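Local structure of C alpha-dehydrogenase (Sphingobium sp. SYK-6, 4YAG) at residues 131-145 with 175-189. The protein is a short-chain dehydrogenase/reductase that binds NADH and probably oxidises the alpha-carbon alcohol of lignin-derived aryl ethers in the beta-aryl ether cleavage pathway. Residues are numbered along the deposited sequence; the frame is centred on the assembly and turned at random.
Sequences RARGRGGHIVNTASL and SMAEDNIGVTVLMPG. With NAI (1,4-dihydronicotinamide adenine dinucleotide), chain C.
In the Rossmann-type sheet of this short-chain dehydrogenase, parallel strands 137-142 and 181-187 are the two strands of a beta-alpha-beta unit connected by helix 156-177, pairing Gly137 with Ile181 through Thr142 with Leu186. Backbone bonds alternate along the pair, from Gly137 N to Asn180 O (3.1 Å) as far as Ala143 N to Leu186 O (2.7 Å). Where the strands begin, Gly182 O lies 3.4 Å above the His138 ring plane, over its centre. With CG of His138 anti to the backbone N (chi1 -155°), the ring reaches over the neighbouring strand, and NE2 donates in the ring plane to Thr184 OG1 at 2.8 Å, almost straight at 174°; that hydroxyl also bonds to Lys246 O. Just before the strands, the extended Arg131 chain reaches from helix 105-133 to Ser175 and Asp179. NH1 of Arg131 forms a salt bridge to the anti lone pair of Asp179 OD2 (2.8 Å) and also bonds Ser175 O, while NH2 reaches Ser175 OG at 2.9 Å; Met176 SD covers one guanidinium face. At the C-terminal end, Leu145 N binds Pro188 O (3.1 Å), and Ser144 OG, hydrogen-bonded to Ala146 N, and the Pro188 ring border the nicotinamide. Three bonds thus fix the rotation of the guanidinium, and Asp179 would probably favour its positive charge.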
# COMPACT_ATOMS: atom_id res chain seq x y z
N ARG A 131 -13.01 1.50 -21.08
CA ARG A 131 -12.83 0.36 -21.96
C ARG A 131 -14.01 0.22 -22.93
O ARG A 131 -13.81 0.02 -24.13
CB ARG A 131 -12.71 -0.92 -21.16
CG ARG A 131 -11.57 -0.97 -20.16
CD ARG A 131 -11.59 -2.34 -19.51
NE ARG A 131 -10.74 -2.49 -18.33
CZ ARG A 131 -9.47 -2.89 -18.36
NH1 ARG A 131 -8.88 -3.18 -19.52
NH2 ARG A 131 -8.80 -3.04 -17.23
N ALA A 132 -15.22 0.32 -22.41
CA ALA A 132 -16.42 0.09 -23.23
C ALA A 132 -16.53 1.05 -24.41
O ALA A 132 -17.00 0.68 -25.50
CB ALA A 132 -17.65 0.20 -22.37
N ARG A 133 -16.12 2.30 -24.20
CA ARG A 133 -16.29 3.32 -25.21
C ARG A 133 -15.34 3.13 -26.38
O ARG A 133 -15.58 3.63 -27.48
CB ARG A 133 -16.15 4.72 -24.60
CG ARG A 133 -17.40 5.14 -23.82
CD ARG A 133 -17.34 6.56 -23.28
NE ARG A 133 -16.30 6.76 -22.28
CZ ARG A 133 -16.42 6.53 -20.98
NH1 ARG A 133 -17.57 6.08 -20.46
NH2 ARG A 133 -15.41 6.75 -20.18
N GLY A 134 -14.24 2.43 -26.14
CA GLY A 134 -13.35 1.98 -27.19
C GLY A 134 -12.54 3.05 -27.87
O GLY A 134 -12.07 2.85 -28.99
N ARG A 135 -12.35 4.20 -27.24
CA ARG A 135 -11.50 5.21 -27.86
C ARG A 135 -10.21 5.44 -27.09
O ARG A 135 -9.55 6.45 -27.27
CB ARG A 135 -12.25 6.52 -28.10
CG ARG A 135 -12.96 7.10 -26.91
CD ARG A 135 -13.80 8.29 -27.36
NE ARG A 135 -14.38 9.04 -26.25
CZ ARG A 135 -15.67 9.03 -25.90
NH1 ARG A 135 -16.55 8.31 -26.60
NH2 ARG A 135 -16.08 9.74 -24.86
N GLY A 136 -9.85 4.47 -26.26
CA GLY A 136 -8.64 4.55 -25.47
C GLY A 136 -8.79 5.57 -24.37
O GLY A 136 -9.88 6.02 -24.06
N GLY A 137 -7.68 5.95 -23.77
CA GLY A 137 -7.72 6.92 -22.70
C GLY A 137 -6.41 6.90 -21.96
O GLY A 137 -5.42 6.33 -22.43
N HIS A 138 -6.39 7.56 -20.81
CA HIS A 138 -5.20 7.60 -20.00
C HIS A 138 -5.58 7.78 -18.55
O HIS A 138 -6.56 8.45 -18.24
CB HIS A 138 -4.27 8.75 -20.44
CG HIS A 138 -2.84 8.51 -20.10
ND1 HIS A 138 -2.01 7.77 -20.90
CD2 HIS A 138 -2.12 8.84 -19.00
CE1 HIS A 138 -0.82 7.69 -20.34
NE2 HIS A 138 -0.86 8.32 -19.19
N ILE A 139 -4.78 7.19 -17.67
CA ILE A 139 -4.92 7.34 -16.23
C ILE A 139 -3.63 7.89 -15.65
O ILE A 139 -2.55 7.39 -15.95
CB ILE A 139 -5.17 5.97 -15.53
CG1 ILE A 139 -6.35 5.27 -16.17
CG2 ILE A 139 -5.37 6.13 -14.02
CD1 ILE A 139 -6.52 3.87 -15.69
N VAL A 140 -3.74 8.94 -14.84
CA VAL A 140 -2.62 9.47 -14.09
C VAL A 140 -2.95 9.32 -12.62
O VAL A 140 -3.99 9.79 -12.17
CB VAL A 140 -2.37 10.97 -14.37
CG1 VAL A 140 -1.20 11.49 -13.55
CG2 VAL A 140 -2.11 11.22 -15.85
N ASN A 141 -2.07 8.66 -11.87
CA ASN A 141 -2.20 8.61 -10.41
C ASN A 141 -1.13 9.45 -9.77
O ASN A 141 0.04 9.30 -10.11
CB ASN A 141 -2.03 7.15 -9.93
CG ASN A 141 -3.13 6.24 -10.43
OD1 ASN A 141 -4.28 6.66 -10.55
ND2 ASN A 141 -2.78 5.01 -10.76
N THR A 142 -1.50 10.31 -8.83
CA THR A 142 -0.48 11.10 -8.15
C THR A 142 -0.00 10.37 -6.91
O THR A 142 -0.75 10.23 -5.95
CB THR A 142 -0.99 12.48 -7.73
OG1 THR A 142 -1.56 13.14 -8.88
CG2 THR A 142 0.15 13.29 -7.17
N ALA A 143 1.24 9.91 -6.96
CA ALA A 143 1.85 9.31 -5.78
C ALA A 143 2.70 10.40 -5.11
O ALA A 143 2.19 11.48 -4.79
CB ALA A 143 2.64 8.08 -6.16
N SER A 144 4.00 10.14 -4.92
CA SER A 144 4.93 11.08 -4.32
C SER A 144 6.32 10.47 -4.38
O SER A 144 6.45 9.25 -4.39
CB SER A 144 4.59 11.32 -2.85
OG SER A 144 5.59 12.15 -2.27
N LEU A 145 7.36 11.30 -4.38
CA LEU A 145 8.70 10.77 -4.22
C LEU A 145 8.85 10.18 -2.81
O LEU A 145 9.73 9.35 -2.57
CB LEU A 145 9.75 11.82 -4.49
CG LEU A 145 9.94 12.14 -5.97
CD1 LEU A 145 10.82 13.38 -6.19
CD2 LEU A 145 10.54 10.96 -6.69
N SER A 175 -3.06 -4.47 -18.27
CA SER A 175 -4.51 -4.63 -18.40
C SER A 175 -5.11 -3.44 -19.13
O SER A 175 -5.95 -3.60 -20.03
CB SER A 175 -5.18 -4.78 -17.04
OG SER A 175 -6.59 -4.92 -17.21
N MET A 176 -4.71 -2.23 -18.73
CA MET A 176 -5.28 -1.04 -19.35
C MET A 176 -4.90 -0.95 -20.82
O MET A 176 -5.69 -0.52 -21.67
CB MET A 176 -4.83 0.21 -18.60
CG MET A 176 -5.33 0.26 -17.16
SD MET A 176 -7.15 0.24 -17.08
CE MET A 176 -7.40 -0.26 -15.38
N ALA A 177 -3.69 -1.37 -21.13
CA ALA A 177 -3.20 -1.34 -22.51
C ALA A 177 -4.06 -2.22 -23.44
O ALA A 177 -4.12 -1.96 -24.64
CB ALA A 177 -1.76 -1.79 -22.58
N GLU A 178 -4.69 -3.26 -22.91
CA GLU A 178 -5.59 -4.09 -23.73
C GLU A 178 -6.63 -3.24 -24.45
O GLU A 178 -7.13 -3.60 -25.51
CB GLU A 178 -6.33 -5.12 -22.86
CG GLU A 178 -5.43 -6.11 -22.19
CD GLU A 178 -6.18 -6.97 -21.18
OE1 GLU A 178 -7.43 -6.97 -21.19
OE2 GLU A 178 -5.51 -7.66 -20.39
N ASP A 179 -7.00 -2.13 -23.83
CA ASP A 179 -8.03 -1.25 -24.37
C ASP A 179 -7.47 0.13 -24.70
O ASP A 179 -8.20 1.12 -24.72
CB ASP A 179 -9.19 -1.15 -23.37
CG ASP A 179 -9.94 -2.46 -23.24
OD1 ASP A 179 -10.69 -2.80 -24.19
OD2 ASP A 179 -9.77 -3.15 -22.20
N ASN A 180 -6.17 0.18 -24.99
CA ASN A 180 -5.48 1.39 -25.42
C ASN A 180 -5.64 2.51 -24.40
O ASN A 180 -5.78 3.69 -24.75
CB ASN A 180 -5.98 1.81 -26.79
CG ASN A 180 -5.09 2.86 -27.43
OD1 ASN A 180 -3.90 2.97 -27.13
ND2 ASN A 180 -5.67 3.65 -28.34
N ILE A 181 -5.62 2.13 -23.13
CA ILE A 181 -5.57 3.09 -22.03
C ILE A 181 -4.17 3.06 -21.46
O ILE A 181 -3.70 2.04 -20.93
CB ILE A 181 -6.60 2.73 -20.95
CG1 ILE A 181 -8.03 2.78 -21.51
CG2 ILE A 181 -6.46 3.67 -19.74
CD1 ILE A 181 -9.05 2.11 -20.61
N GLY A 182 -3.47 4.19 -21.55
CA GLY A 182 -2.16 4.32 -20.94
C GLY A 182 -2.22 4.72 -19.49
O GLY A 182 -3.25 5.21 -19.02
N VAL A 183 -1.13 4.50 -18.76
CA VAL A 183 -1.07 4.90 -17.36
C VAL A 183 0.24 5.60 -17.02
O VAL A 183 1.28 5.35 -17.62
CB VAL A 183 -1.28 3.71 -16.38
CG1 VAL A 183 -2.57 2.97 -16.71
CG2 VAL A 183 -0.11 2.74 -16.40
N THR A 184 0.15 6.50 -16.04
CA THR A 184 1.28 7.27 -15.55
C THR A 184 1.17 7.39 -14.05
O THR A 184 0.09 7.66 -13.53
CB THR A 184 1.27 8.70 -16.12
OG1 THR A 184 1.36 8.66 -17.55
CG2 THR A 184 2.41 9.54 -15.56
N VAL A 185 2.27 7.21 -13.34
CA VAL A 185 2.33 7.60 -11.94
C VAL A 185 3.22 8.83 -11.83
O VAL A 185 4.37 8.85 -12.30
CB VAL A 185 2.77 6.47 -10.99
CG1 VAL A 185 4.13 5.91 -11.36
CG2 VAL A 185 2.76 6.96 -9.55
N LEU A 186 2.63 9.88 -11.25
CA LEU A 186 3.31 11.13 -10.97
C LEU A 186 3.87 11.11 -9.56
O LEU A 186 3.15 10.81 -8.61
CB LEU A 186 2.29 12.26 -11.14
CG LEU A 186 2.72 13.65 -10.68
CD1 LEU A 186 3.92 14.18 -11.42
CD2 LEU A 186 1.52 14.60 -10.81
N MET A 187 5.16 11.41 -9.45
CA MET A 187 5.88 11.39 -8.19
C MET A 187 6.48 12.76 -7.93
O MET A 187 7.59 13.06 -8.40
CB MET A 187 6.96 10.30 -8.22
CG MET A 187 6.33 8.92 -8.32
SD MET A 187 7.52 7.62 -8.76
CE MET A 187 7.85 8.04 -10.45
N PRO A 188 5.71 13.63 -7.26
CA PRO A 188 6.27 14.96 -7.05
C PRO A 188 7.21 15.08 -5.85
O PRO A 188 7.12 14.34 -4.86
CB PRO A 188 5.03 15.83 -6.79
CG PRO A 188 3.85 15.04 -7.29
CD PRO A 188 4.26 13.61 -7.02
N GLY A 189 8.08 16.08 -5.97
CA GLY A 189 8.74 16.73 -4.86
C GLY A 189 7.89 17.92 -4.43
O GLY A 189 6.69 17.93 -4.65
PA NAI C . -4.04 20.42 -2.42
O1A NAI C . -4.63 20.25 -1.05
O2A NAI C . -3.73 21.84 -2.87
O5B NAI C . -4.96 19.75 -3.50
C5B NAI C . -5.63 18.55 -3.20
C4B NAI C . -7.08 18.75 -3.40
O4B NAI C . -7.65 17.42 -3.19
C3B NAI C . -7.75 19.69 -2.50
O3B NAI C . -8.53 20.67 -3.21
C2B NAI C . -8.54 18.85 -1.62
O2B NAI C . -9.73 19.49 -1.13
C1B NAI C . -8.82 17.64 -2.40
N9A NAI C . -9.13 16.49 -1.60
C8A NAI C . -8.53 16.08 -0.43
N7A NAI C . -9.14 14.98 0.05
C5A NAI C . -10.15 14.64 -0.81
C6A NAI C . -11.12 13.64 -0.87
N6A NAI C . -11.23 12.71 0.17
N1A NAI C . -12.00 13.60 -1.91
C2A NAI C . -11.94 14.53 -2.89
N3A NAI C . -11.03 15.52 -2.88
C4A NAI C . -10.14 15.60 -1.86
O3 NAI C . -2.69 19.59 -2.35
PN NAI C . -1.75 18.98 -3.51
O1N NAI C . -2.03 19.60 -4.88
O2N NAI C . -0.35 19.19 -3.01
O5D NAI C . -2.14 17.42 -3.52
C5D NAI C . -2.34 16.69 -4.74
C4D NAI C . -1.63 15.39 -4.66
O4D NAI C . -0.18 15.66 -4.76
C3D NAI C . -1.83 14.65 -3.42
O3D NAI C . -2.10 13.27 -3.73
C2D NAI C . -0.58 14.78 -2.67
O2D NAI C . -0.38 13.66 -1.80
C1D NAI C . 0.44 14.82 -3.71
N1N NAI C . 1.71 15.38 -3.44
C2N NAI C . 1.92 16.72 -3.20
C3N NAI C . 3.21 17.18 -2.98
C7N NAI C . 3.46 18.63 -2.71
O7N NAI C . 4.59 19.05 -2.37
N7N NAI C . 2.37 19.56 -2.97
C4N NAI C . 4.30 16.33 -3.00
C5N NAI C . 4.08 15.00 -3.30
C6N NAI C . 2.80 14.54 -3.53
O HOH W 1 -11.68 -0.93 -25.75
O HOH W 2 -10.96 2.11 -24.97
O HOH W 3 7.73 14.65 -1.93